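Local structure of DegT/DnrJ/EryC1/StrS aminotransferase (Brucella abortus 2308, 4QGR) at residues A125-T130 with E161-F166; R272-A277 with L356-Y361; E315-V320 with I371-G376. The protein probably catalyses amino-group transfer with pyridoxal 5'-phosphate as cofactor. All coordinates share one frame; numbering follows the deposited sequence.

How the interactions relate
Interaction 1 lies on the far side of the chain's centre from interactions 2 and 3, about 27 Å from interaction 2 and 28 Å from interaction 3 at the nearest atoms. It joins two helices on the large mixed sheet by buried apolar contact, with a carboxylate at its margin. Interactions 2 and 3 are neighbours, with centres about 12 Å apart, and their segments alternate along the chain. Both concern the loops and helices around the small two-stranded sheet, where helix 364-377 packs against helix 247-278, and Leu356 CD1 of interaction 2 lies 3.7 Å from Ile374 CD1 of interaction 3. Interaction 2 is fully buried and adds a tyrosine hydroxyl bond to ring packing, whereas the two segments of the partly buried interaction 3 meet through aliphatic groups.

Interaction 1: A125-T130 with E161-F166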
ATOM      1  N   ALA A 125      18.122  23.095  17.873  1.00 17.63           N
ATOM      2  CA  ALA A 125      17.277  23.906  18.780  1.00 17.73           C
ATOM      3  C   ALA A 125      15.919  23.269  19.066  1.00 16.85           C
ATOM      4  O   ALA A 125      15.427  23.359  20.203  1.00 17.18           O
ATOM      5  CB  ALA A 125      17.089  25.275  18.221  1.00 18.60           C
ATOM      6  N   ALA A 126      15.347  22.625  18.057  1.00 15.72           N
ATOM      7  CA  ALA A 126      14.053  21.969  18.158  1.00 15.20           C
ATOM      8  C   ALA A 126      14.147  20.778  19.107  1.00 15.07           C
ATOM      9  O   ALA A 126      13.272  20.580  19.953  1.00 15.78           O
ATOM     10  CB  ALA A 126      13.573  21.515  16.779  1.00 14.78           C
ATOM     11  N   ILE A 127      15.231  20.004  18.994  1.00 15.04           N
ATOM     12  CA  ILE A 127      15.429  18.851  19.862  1.00 15.11           C
ATOM     13  C   ILE A 127      15.606  19.341  21.300  1.00 15.77           C
ATOM     14  O   ILE A 127      14.988  18.799  22.225  1.00 16.47           O
ATOM     15  CB  ILE A 127      16.638  18.033  19.445  1.00 15.05           C
ATOM     16  CG1 ILE A 127      16.350  17.325  18.126  1.00 14.41           C
ATOM     17  CG2 ILE A 127      17.023  17.057  20.551  1.00 15.39           C
ATOM     18  CD1 ILE A 127      17.561  16.851  17.395  1.00 14.49           C
ATOM     19  N   ALA A 128      16.417  20.385  21.484  1.00 16.13           N
ATOM     20  CA  ALA A 128      16.618  20.944  22.817  1.00 17.16           C
ATOM     21  C   ALA A 128      15.311  21.456  23.441  1.00 17.69           C
ATOM     22  O   ALA A 128      15.063  21.228  24.637  1.00 17.87           O
ATOM     23  CB  ALA A 128      17.694  22.035  22.834  1.00 17.24           C
ATOM     24  N   ALA A 129      14.497  22.144  22.666  1.00 17.95           N
ATOM     25  CA  ALA A 129      13.207  22.633  23.173  1.00 18.59           C
ATOM     26  C   ALA A 129      12.270  21.490  23.557  1.00 19.49           C
ATOM     27  O   ALA A 129      11.579  21.547  24.585  1.00 19.96           O
ATOM     28  CB  ALA A 129      12.541  23.546  22.164  1.00 18.02           C
ATOM     29  N   THR A 130      12.273  20.426  22.758  1.00 18.44           N
ATOM     30  CA  THR A 130      11.438  19.287  23.049  1.00 18.38           C
ATOM     31  C   THR A 130      11.894  18.649  24.351  1.00 19.44           C
ATOM     32  O   THR A 130      11.059  18.277  25.188  1.00 20.28           O
ATOM     33  CB  THR A 130      11.460  18.256  21.897  1.00 17.91           C
ATOM     34  OG1 THR A 130      11.067  18.902  20.691  1.00 17.01           O
ATOM     35  CG2 THR A 130      10.512  17.111  22.194  1.00 17.84           C
ATOM     36  N   GLU A 161      23.877  11.761  17.063  1.00 17.42           N
ATOM     37  CA  GLU A 161      24.841  10.998  17.843  1.00 18.07           C
ATOM     38  C   GLU A 161      24.755  11.327  19.336  1.00 20.03           C
ATOM     39  O   GLU A 161      24.967  10.467  20.172  1.00 20.47           O
ATOM     40  CB  GLU A 161      26.272  11.276  17.325  1.00 17.87           C
ATOM     41  CG  GLU A 161      26.556  10.535  16.050  1.00 16.95           C
ATOM     42  CD  GLU A 161      27.805  11.003  15.332  1.00 17.07           C
ATOM     43  OE1 GLU A 161      28.535  11.868  15.845  1.00 17.28           O
ATOM     44  OE2 GLU A 161      28.051  10.464  14.228  1.00 16.75           O
ATOM     45  N   ARG A 162      24.493  12.586  19.643  1.00 21.89           N
ATOM     46  CA  ARG A 162      24.463  13.090  20.999  1.00 25.35           C
ATOM     47  C   ARG A 162      23.205  12.569  21.617  1.00 27.71           C
ATOM     48  O   ARG A 162      23.209  12.030  22.712  1.00 28.26           O
ATOM     49  CB  ARG A 162      24.465  14.651  20.981  1.00 26.58           C
ATOM     50  CG  ARG A 162      24.339  15.380  22.308  1.00 29.32           C
ATOM     51  CD  ARG A 162      25.217  14.792  23.397  1.00 31.19           C
ATOM     52  NE  ARG A 162      26.666  14.895  23.129  1.00 33.11           N
ATOM     53  CZ  ARG A 162      27.405  15.992  23.307  1.00 32.98           C
ATOM     54  NH1 ARG A 162      28.695  15.971  23.040  1.00 34.28           N
ATOM     55  NH2 ARG A 162      26.863  17.129  23.736  1.00 34.87           N
ATOM     56  N   GLU A 163      22.140  12.695  20.829  1.00 30.54           N
ATOM     57  CA  GLU A 163      20.798  12.506  21.276  1.00 33.20           C
ATOM     58  C   GLU A 163      20.294  11.039  21.154  1.00 33.75           C
ATOM     59  O   GLU A 163      19.199  10.777  21.610  1.00 37.83           O
ATOM     60  CB  GLU A 163      19.914  13.486  20.478  1.00 34.16           C
ATOM     61  CG  GLU A 163      20.308  14.973  20.554  1.00 35.00           C
ATOM     62  CD  GLU A 163      20.221  15.570  21.975  1.00 36.87           C
ATOM     63  OE1 GLU A 163      19.557  14.958  22.836  1.00 39.63           O
ATOM     64  OE2 GLU A 163      20.824  16.637  22.253  1.00 34.04           O
ATOM     65  N   GLY A 164      21.091  10.130  20.555  1.00 28.35           N
ATOM     66  CA  GLY A 164      20.750   8.725  20.278  1.00 27.51           C
ATOM     67  C   GLY A 164      19.685   8.499  19.176  1.00 24.80           C
ATOM     68  O   GLY A 164      19.126   7.408  19.050  1.00 27.55           O
ATOM     69  N   LEU A 165      19.454   9.489  18.329  1.00 20.46           N
ATOM     70  CA  LEU A 165      18.236   9.491  17.503  1.00 17.50           C
ATOM     71  C   LEU A 165      18.414   8.640  16.248  1.00 16.31           C
ATOM     72  O   LEU A 165      19.501   8.555  15.682  1.00 16.32           O
ATOM     73  CB  LEU A 165      17.860  10.914  17.095  1.00 17.62           C
ATOM     74  CG  LEU A 165      17.695  11.911  18.261  1.00 18.20           C
ATOM     75  CD1 LEU A 165      17.346  13.331  17.819  1.00 18.17           C
ATOM     76  CD2 LEU A 165      16.654  11.382  19.244  1.00 18.63           C
ATOM     77  N   PHE A 166      17.297   8.109  15.776  1.00 15.33           N
ATOM     78  CA  PHE A 166      17.211   7.315  14.562  1.00 15.08           C
ATOM     79  C   PHE A 166      17.007   8.224  13.355  1.00 14.25           C
ATOM     80  O   PHE A 166      16.151   9.116  13.387  1.00 14.34           O
ATOM     81  CB  PHE A 166      16.003   6.388  14.736  1.00 14.95           C
ATOM     82  CG  PHE A 166      15.859   5.314  13.703  1.00 15.32           C
ATOM     83  CD1 PHE A 166      16.774   4.259  13.600  1.00 16.48           C
ATOM     84  CD2 PHE A 166      14.715   5.258  12.921  1.00 15.36           C
ATOM     85  CE1 PHE A 166      16.576   3.261  12.660  1.00 15.86           C
ATOM     86  CE2 PHE A 166      14.504   4.249  12.015  1.00 15.34           C
ATOM     87  CZ  PHE A 166      15.436   3.240  11.885  1.00 15.90           C
TER
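Beside Ile127, the residue that meets Glu163 and Leu165, the carbonyl oxygen of Ala126 is gripped twice by Thr130: Thr130 OG1 donates to Ala126 O at 2.9 Å and Thr130 N does so at 3.0 Å, from opposite faces of the carbonyl plane. The hydroxyl stands 33° out of that plane, and its bond ties a polar side chain back onto helix 120-133. That helix packs next to helix 153-163, which makes the beta-alpha-beta crossover from strand 137-141 to strand 166-170 in the large mixed sheet of the PLP-dependent aminotransferase fold. Ile127 reaches into the seam with both branches. Its CG2 is anti to the backbone N and lies against the bent Glu163 chain, 3.8 Å from Glu163 CD; the isoleucine and glutamate chains pass alongside, pointing opposite ways, and the carboxylate sits at the partly exposed margin. Deeper in, Leu165 follows Gly164, the first residue beyond the helix, with positive phi. Phe86 of strand 83-88 touches Ile127, and Pro138 and Ile141 touch Leu165, which places this end of the seam on the sheet. Here the two apolar chains meet tip to tip, Ile127 CD1 lying 3.6 Å from Leu165 CD1.

Interaction 2: R272-A277 with L356-Y361; sequences RRYNEA and LPMHPY
Tyr274 projects from helix 247-278 toward the loop that follows strand 353-356, and Leu356, Pro357 and Met358 each take a different part of its phenol. Leu356 lies over one face: its CD1 is 4.3 Å from the centroid of the Tyr274 ring and 20° off the normal, a CH-pi contact displaced toward the CE1 rim. The leucine CB comes close as well, 3.8 Å from Tyr274 OH, and the two side chains run across each other at a slant. Pro357 meets the ring in its own plane, at the hydroxyl end. Tyr274 OH donates to Pro357 O over 2.8 Å, lying in the carbonyl plane on a lone pair with a C=O...donor angle of 142°. Met358 lies farther along the same CE2 edge, toward CD2. Its CG points away from its backbone N (chi1 171°), and bends at the next two torsions swing the methyl back, bringing Met358 CE within 4.0 Å of Tyr274 CE2 near the ring plane. Tyr298 of strand 298-301 also stacks with the Tyr274 ring, and Ile370 of helix 364-377 touches it, so the phenol sits where long helix, terminal helix and small antiparallel sheet converge. The Met358 side chain is about 10 Å from that of Gln173, which binds pyridoxal 5'-phosphate. In this buried contact the hydroxyl bond gives a polar group a partner among apolar neighbours and fixes the phenol's end at the loop carbonyl, while Leu356 over the face and Met358 at the edge would restrict turning of the ring.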
ATOM      1  N   ARG A 272      22.725  22.101 -15.390  1.00 19.24           N
ATOM      2  CA  ARG A 272      23.852  23.049 -15.468  1.00 21.18           C
ATOM      3  C   ARG A 272      23.609  24.082 -16.554  1.00 21.06           C
ATOM      4  O   ARG A 272      23.920  25.255 -16.391  1.00 21.53           O
ATOM      5  CB  ARG A 272      25.187  22.307 -15.670  1.00 23.14           C
ATOM      6  CG  ARG A 272      25.638  21.596 -14.394  1.00 24.77           C
ATOM      7  CD  ARG A 272      26.963  20.838 -14.551  1.00 27.31           C
ATOM      8  NE  ARG A 272      27.310  20.098 -13.326  1.00 28.48           N
ATOM      9  CZ  ARG A 272      27.880  20.636 -12.237  1.00 30.63           C
ATOM     10  NH1 ARG A 272      28.170  21.932 -12.174  1.00 30.16           N
ATOM     11  NH2 ARG A 272      28.150  19.872 -11.178  1.00 31.66           N
ATOM     12  N   ARG A 273      23.027  23.643 -17.656  1.00 21.00           N
ATOM     13  CA  ARG A 273      22.701  24.565 -18.741  1.00 22.92           C
ATOM     14  C   ARG A 273      21.629  25.581 -18.299  1.00 21.77           C
ATOM     15  O   ARG A 273      21.754  26.778 -18.611  1.00 23.13           O
ATOM     16  CB  ARG A 273      22.302  23.811 -20.009  1.00 25.08           C
ATOM     17  CG  ARG A 273      22.279  24.676 -21.260  1.00 27.90           C
ATOM     18  CD  ARG A 273      22.300  23.776 -22.484  1.00 30.62           C
ATOM     19  NE  ARG A 273      22.374  24.566 -23.711  1.00 32.93           N
ATOM     20  CZ  ARG A 273      21.342  24.953 -24.456  1.00 33.93           C
ATOM     21  NH1 ARG A 273      20.095  24.609 -24.157  1.00 33.88           N
ATOM     22  NH2 ARG A 273      21.570  25.669 -25.557  1.00 35.14           N
ATOM     23  N   TYR A 274      20.596  25.150 -17.582  1.00 19.94           N
ATOM     24  CA  TYR A 274      19.659  26.130 -17.026  1.00 19.45           C
ATOM     25  C   TYR A 274      20.374  27.091 -16.074  1.00 19.92           C
ATOM     26  O   TYR A 274      20.135  28.306 -16.103  1.00 19.31           O
ATOM     27  CB  TYR A 274      18.575  25.452 -16.199  1.00 18.23           C
ATOM     28  CG  TYR A 274      17.304  24.950 -16.856  1.00 17.24           C
ATOM     29  CD1 TYR A 274      16.547  25.739 -17.750  1.00 17.37           C
ATOM     30  CD2 TYR A 274      16.785  23.706 -16.475  1.00 16.23           C
ATOM     31  CE1 TYR A 274      15.350  25.276 -18.269  1.00 16.96           C
ATOM     32  CE2 TYR A 274      15.594  23.231 -16.971  1.00 15.74           C
ATOM     33  CZ  TYR A 274      14.861  24.032 -17.865  1.00 16.39           C
ATOM     34  OH  TYR A 274      13.661  23.570 -18.324  1.00 16.23           O
ATOM     35  N   ASN A 275      21.196  26.543 -15.178  1.00 19.73           N
ATOM     36  CA  ASN A 275      21.794  27.380 -14.122  1.00 21.22           C
ATOM     37  C   ASN A 275      22.649  28.493 -14.741  1.00 22.46           C
ATOM     38  O   ASN A 275      22.487  29.653 -14.369  1.00 22.09           O
ATOM     39  CB  ASN A 275      22.624  26.562 -13.123  1.00 21.30           C
ATOM     40  CG  ASN A 275      21.751  25.753 -12.147  1.00 20.99           C
ATOM     41  OD1 ASN A 275      20.526  25.929 -12.065  1.00 20.37           O
ATOM     42  ND2 ASN A 275      22.394  24.901 -11.374  1.00 21.43           N
ATOM     43  N   GLU A 276      23.493  28.134 -15.711  1.00 24.38           N
ATOM     44  CA  GLU A 276      24.388  29.111 -16.343  1.00 26.88           C
ATOM     45  C   GLU A 276      23.610  30.152 -17.144  1.00 26.25           C
ATOM     46  O   GLU A 276      23.984  31.308 -17.178  1.00 27.40           O
ATOM     47  CB  GLU A 276      25.453  28.409 -17.208  1.00 29.63           C
ATOM     48  CG  GLU A 276      26.447  27.628 -16.347  1.00 32.01           C
ATOM     49  CD  GLU A 276      27.148  28.503 -15.289  1.00 36.10           C
ATOM     50  OE1 GLU A 276      27.617  29.624 -15.632  1.00 38.80           O
ATOM     51  OE2 GLU A 276      27.224  28.089 -14.102  1.00 40.50           O
ATOM     52  N   ALA A 277      22.482  29.763 -17.738  1.00 24.80           N
ATOM     53  CA  ALA A 277      21.749  30.680 -18.604  1.00 24.78           C
ATOM     54  C   ALA A 277      20.811  31.582 -17.815  1.00 24.35           C
ATOM     55  O   ALA A 277      20.450  32.665 -18.294  1.00 25.58           O
ATOM     56  CB  ALA A 277      20.973  29.898 -19.653  1.00 25.26           C
ATOM     57  N   LEU A 356      10.570  23.942 -13.242  1.00 13.63           N
ATOM     58  CA  LEU A 356      10.563  24.007 -14.726  1.00 13.91           C
ATOM     59  C   LEU A 356      10.642  22.588 -15.306  1.00 13.59           C
ATOM     60  O   LEU A 356      11.058  21.660 -14.618  1.00 13.72           O
ATOM     61  CB  LEU A 356      11.792  24.788 -15.211  1.00 14.65           C
ATOM     62  CG  LEU A 356      11.987  26.164 -14.592  1.00 15.57           C
ATOM     63  CD1 LEU A 356      13.203  26.856 -15.213  1.00 16.18           C
ATOM     64  CD2 LEU A 356      10.717  26.997 -14.831  1.00 16.03           C
ATOM     65  N   PRO A 357      10.269  22.404 -16.579  1.00 13.72           N
ATOM     66  CA  PRO A 357      10.421  21.103 -17.181  1.00 13.09           C
ATOM     67  C   PRO A 357      11.823  20.533 -16.953  1.00 13.27           C
ATOM     68  O   PRO A 357      12.815  21.217 -17.117  1.00 13.18           O
ATOM     69  CB  PRO A 357      10.168  21.367 -18.661  1.00 13.55           C
ATOM     70  CG  PRO A 357       9.208  22.543 -18.649  1.00 13.70           C
ATOM     71  CD  PRO A 357       9.711  23.398 -17.523  1.00 13.91           C
ATOM     72  N   MET A 358      11.888  19.301 -16.503  1.00 13.45           N
ATOM     73  CA  MET A 358      13.153  18.707 -16.129  1.00 14.57           C
ATOM     74  C   MET A 358      13.021  17.210 -16.266  1.00 13.88           C
ATOM     75  O   MET A 358      12.259  16.602 -15.560  1.00 13.97           O
ATOM     76  CB  MET A 358      13.511  19.040 -14.704  1.00 15.98           C
ATOM     77  CG  MET A 358      14.731  18.250 -14.190  1.00 17.21           C
ATOM     78  SD  MET A 358      16.251  18.225 -15.210  1.00 23.20           S
ATOM     79  CE  MET A 358      16.643  19.890 -15.016  1.00 21.15           C
ATOM     80  N   HIS A 359      13.711  16.655 -17.255  1.00 14.40           N
ATOM     81  CA  HIS A 359      13.762  15.212 -17.480  1.00 14.27           C
ATOM     82  C   HIS A 359      14.911  14.948 -18.456  1.00 14.64           C
ATOM     83  O   HIS A 359      15.422  15.895 -19.076  1.00 14.78           O
ATOM     84  CB  HIS A 359      12.419  14.681 -18.007  1.00 14.68           C
ATOM     85  CG  HIS A 359      11.899  15.378 -19.219  1.00 15.10           C
ATOM     86  ND1 HIS A 359      12.261  15.021 -20.496  1.00 15.71           N
ATOM     87  CD2 HIS A 359      11.089  16.452 -19.354  1.00 15.40           C
ATOM     88  CE1 HIS A 359      11.635  15.785 -21.361  1.00 15.96           C
ATOM     89  NE2 HIS A 359      10.920  16.669 -20.700  1.00 15.57           N
ATOM     90  N   PRO A 360      15.300  13.674 -18.630  1.00 14.22           N
ATOM     91  CA  PRO A 360      16.474  13.405 -19.445  1.00 15.42           C
ATOM     92  C   PRO A 360      16.333  13.716 -20.923  1.00 16.56           C
ATOM     93  O   PRO A 360      17.361  13.789 -21.608  1.00 18.01           O
ATOM     94  CB  PRO A 360      16.734  11.895 -19.201  1.00 15.13           C
ATOM     95  CG  PRO A 360      16.017  11.582 -17.913  1.00 14.29           C
ATOM     96  CD  PRO A 360      14.814  12.458 -17.958  1.00 13.73           C
ATOM     97  N   TYR A 361      15.097  13.858 -21.410  1.00 16.70           N
ATOM     98  CA  TYR A 361      14.787  13.976 -22.842  1.00 17.14           C
ATOM     99  C   TYR A 361      14.444  15.372 -23.336  1.00 18.05           C
ATOM    100  O   TYR A 361      13.987  15.571 -24.476  1.00 16.81           O
ATOM    101  CB  TYR A 361      13.703  12.963 -23.180  1.00 17.26           C
ATOM    102  CG  TYR A 361      14.103  11.616 -22.625  1.00 16.89           C
ATOM    103  CD1 TYR A 361      14.961  10.801 -23.333  1.00 17.91           C
ATOM    104  CD2 TYR A 361      13.693  11.192 -21.354  1.00 16.15           C
ATOM    105  CE1 TYR A 361      15.410   9.608 -22.810  1.00 17.58           C
ATOM    106  CE2 TYR A 361      14.145   9.990 -20.827  1.00 15.99           C
ATOM    107  CZ  TYR A 361      14.988   9.197 -21.579  1.00 16.33           C
ATOM    108  OH  TYR A 361      15.500   8.006 -21.115  1.00 16.92           O
TER

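Interaction 3: E315-V320 with I371-G376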
ATOM      1  N   GLU A 315       3.188  30.497 -23.602  1.00 22.58           N
ATOM      2  CA  GLU A 315       4.115  30.025 -24.620  1.00 23.83           C
ATOM      3  C   GLU A 315       4.174  28.510 -24.686  1.00 22.07           C
ATOM      4  O   GLU A 315       5.069  27.953 -25.313  1.00 22.28           O
ATOM      5  CB  GLU A 315       5.520  30.575 -24.367  1.00 25.98           C
ATOM      6  CG  GLU A 315       5.651  32.077 -24.545  1.00 29.56           C
ATOM      7  CD  GLU A 315       5.498  32.520 -25.985  1.00 34.28           C
ATOM      8  OE1 GLU A 315       5.830  31.736 -26.916  1.00 37.39           O
ATOM      9  OE2 GLU A 315       4.976  33.636 -26.182  1.00 38.30           O
ATOM     10  N   GLY A 316       3.206  27.823 -24.084  1.00 20.52           N
ATOM     11  CA  GLY A 316       3.141  26.358 -24.186  1.00 19.78           C
ATOM     12  C   GLY A 316       4.114  25.610 -23.297  1.00 19.34           C
ATOM     13  O   GLY A 316       4.429  24.432 -23.552  1.00 19.45           O
ATOM     14  N   ILE A 317       4.581  26.264 -22.233  1.00 18.57           N
ATOM     15  CA  ILE A 317       5.564  25.654 -21.333  1.00 18.30           C
ATOM     16  C   ILE A 317       4.885  25.381 -19.991  1.00 17.40           C
ATOM     17  O   ILE A 317       4.429  26.319 -19.338  1.00 18.38           O
ATOM     18  CB  ILE A 317       6.802  26.572 -21.162  1.00 19.14           C
ATOM     19  CG1 ILE A 317       7.510  26.761 -22.506  1.00 20.15           C
ATOM     20  CG2 ILE A 317       7.743  26.018 -20.111  1.00 19.13           C
ATOM     21  CD1 ILE A 317       8.302  28.050 -22.609  1.00 20.99           C
ATOM     22  N   PRO A 318       4.783  24.100 -19.602  1.00 16.76           N
ATOM     23  CA  PRO A 318       4.229  23.778 -18.283  1.00 16.31           C
ATOM     24  C   PRO A 318       5.232  24.059 -17.178  1.00 16.78           C
ATOM     25  O   PRO A 318       6.466  23.988 -17.409  1.00 16.95           O
ATOM     26  CB  PRO A 318       3.971  22.280 -18.380  1.00 15.76           C
ATOM     27  CG  PRO A 318       5.056  21.797 -19.314  1.00 16.29           C
ATOM     28  CD  PRO A 318       5.168  22.874 -20.339  1.00 16.03           C
ATOM     29  N   SER A 319       4.705  24.394 -15.998  1.00 15.99           N
ATOM     30  CA  SER A 319       5.554  24.573 -14.802  1.00 15.52           C
ATOM     31  C   SER A 319       4.680  24.311 -13.591  1.00 15.63           C
ATOM     32  O   SER A 319       3.453  24.413 -13.668  1.00 16.77           O
ATOM     33  CB  SER A 319       6.154  25.963 -14.767  1.00 15.82           C
ATOM     34  OG  SER A 319       5.160  27.001 -14.663  1.00 15.98           O
ATOM     35  N   VAL A 320       5.301  23.973 -12.462  1.00 14.67           N
ATOM     36  CA  VAL A 320       4.536  23.572 -11.274  1.00 15.29           C
ATOM     37  C   VAL A 320       5.178  24.196 -10.041  1.00 14.68           C
ATOM     38  O   VAL A 320       6.390  24.275  -9.942  1.00 14.12           O
ATOM     39  CB  VAL A 320       4.562  22.049 -11.085  1.00 15.42           C
ATOM     40  CG1 VAL A 320       3.632  21.593  -9.944  1.00 15.64           C
ATOM     41  CG2 VAL A 320       4.138  21.396 -12.370  1.00 16.40           C
ATOM     42  N   ILE A 371      14.418  28.986 -21.632  1.00 20.35           N
ATOM     43  CA  ILE A 371      15.352  30.039 -21.217  1.00 21.17           C
ATOM     44  C   ILE A 371      14.930  31.391 -21.794  1.00 21.94           C
ATOM     45  O   ILE A 371      14.956  32.400 -21.107  1.00 22.76           O
ATOM     46  CB  ILE A 371      16.815  29.676 -21.593  1.00 21.85           C
ATOM     47  CG1 ILE A 371      17.334  28.637 -20.619  1.00 22.01           C
ATOM     48  CG2 ILE A 371      17.737  30.890 -21.588  1.00 22.99           C
ATOM     49  CD1 ILE A 371      18.479  27.811 -21.161  1.00 22.95           C
ATOM     50  N   GLY A 372      14.549  31.399 -23.051  1.00 22.25           N
ATOM     51  CA  GLY A 372      14.217  32.637 -23.740  1.00 23.16           C
ATOM     52  C   GLY A 372      13.014  33.322 -23.109  1.00 23.00           C
ATOM     53  O   GLY A 372      12.967  34.530 -22.986  1.00 22.98           O
ATOM     54  N   VAL A 373      12.020  32.543 -22.729  1.00 22.78           N
ATOM     55  CA  VAL A 373      10.804  33.132 -22.213  1.00 23.09           C
ATOM     56  C   VAL A 373      11.079  33.721 -20.845  1.00 22.89           C
ATOM     57  O   VAL A 373      10.599  34.828 -20.531  1.00 22.57           O
ATOM     58  CB  VAL A 373       9.650  32.098 -22.164  1.00 23.76           C
ATOM     59  CG1 VAL A 373       8.432  32.678 -21.457  1.00 24.46           C
ATOM     60  CG2 VAL A 373       9.276  31.653 -23.561  1.00 23.96           C
ATOM     61  N   ILE A 374      11.871  33.007 -20.033  1.00 22.16           N
ATOM     62  CA  ILE A 374      12.176  33.468 -18.692  1.00 22.06           C
ATOM     63  C   ILE A 374      13.008  34.771 -18.750  1.00 23.70           C
ATOM     64  O   ILE A 374      12.698  35.746 -18.057  1.00 24.21           O
ATOM     65  CB  ILE A 374      12.893  32.375 -17.864  1.00 21.28           C
ATOM     66  CG1 ILE A 374      11.964  31.169 -17.680  1.00 20.86           C
ATOM     67  CG2 ILE A 374      13.339  32.916 -16.500  1.00 21.82           C
ATOM     68  CD1 ILE A 374      12.604  29.956 -17.055  1.00 19.59           C
ATOM     69  N   ARG A 375      14.036  34.788 -19.588  1.00 23.86           N
ATOM     70  CA  ARG A 375      14.892  35.962 -19.739  1.00 25.99           C
ATOM     71  C   ARG A 375      14.062  37.159 -20.262  1.00 26.87           C
ATOM     72  O   ARG A 375      14.180  38.297 -19.770  1.00 27.32           O
ATOM     73  CB  ARG A 375      16.057  35.655 -20.687  1.00 26.78           C
ATOM     74  CG  ARG A 375      17.046  34.620 -20.140  1.00 27.67           C
ATOM     75  CD  ARG A 375      18.273  34.498 -21.025  1.00 28.80           C
ATOM     76  NE  ARG A 375      19.032  35.739 -20.909  1.00 30.84           N
ATOM     77  CZ  ARG A 375      19.828  36.031 -19.886  1.00 31.23           C
ATOM     78  NH1 ARG A 375      20.023  35.161 -18.896  1.00 31.35           N
ATOM     79  NH2 ARG A 375      20.430  37.196 -19.836  1.00 34.59           N
ATOM     80  N   GLY A 376      13.188  36.876 -21.229  1.00 27.11           N
ATOM     81  CA  GLY A 376      12.342  37.900 -21.822  1.00 27.35           C
ATOM     82  C   GLY A 376      11.388  38.489 -20.805  1.00 27.43           C
ATOM     83  O   GLY A 376      11.192  39.696 -20.768  1.00 27.11           O
TER
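Neither face nor edge of the flat Glu315 carboxylate meets Val373; the touching is done by the aliphatic part of the chain, with Glu315 CG 3.8 Å from Val373 CG2. Glu315 CB stands 4.0 Å from the same Val373 CG2, and the bend at chi2 (-68°) turns the acid end aside from the valine, at the partly exposed margin. Two residues on, Ile317 CD1 comes to 3.9 Å from Val373 CG2, its chain running alongside the valine, antiparallel to it. One methyl thus serves both partners: with CG1 opposite the backbone N (chi1 173°), Val373 turns CG2 toward the loop. Between the two partners, Gly316 has positive phi and is the C-prime residue of a Schellman motif closing helix 305-314, in which Ile317 N bonds back to Leu312 O. Flanking this glycine, Glu315 and Ile317 both point their CB toward helix 364-377. Leu312 touches both Ile317 and Val373, extending the apolar patch onto helix 305-314. The backbone carbonyl Glu315 O accepts a hydrogen bond from Lys369 NZ of helix 364-377, while Ile317 also touches Pro357.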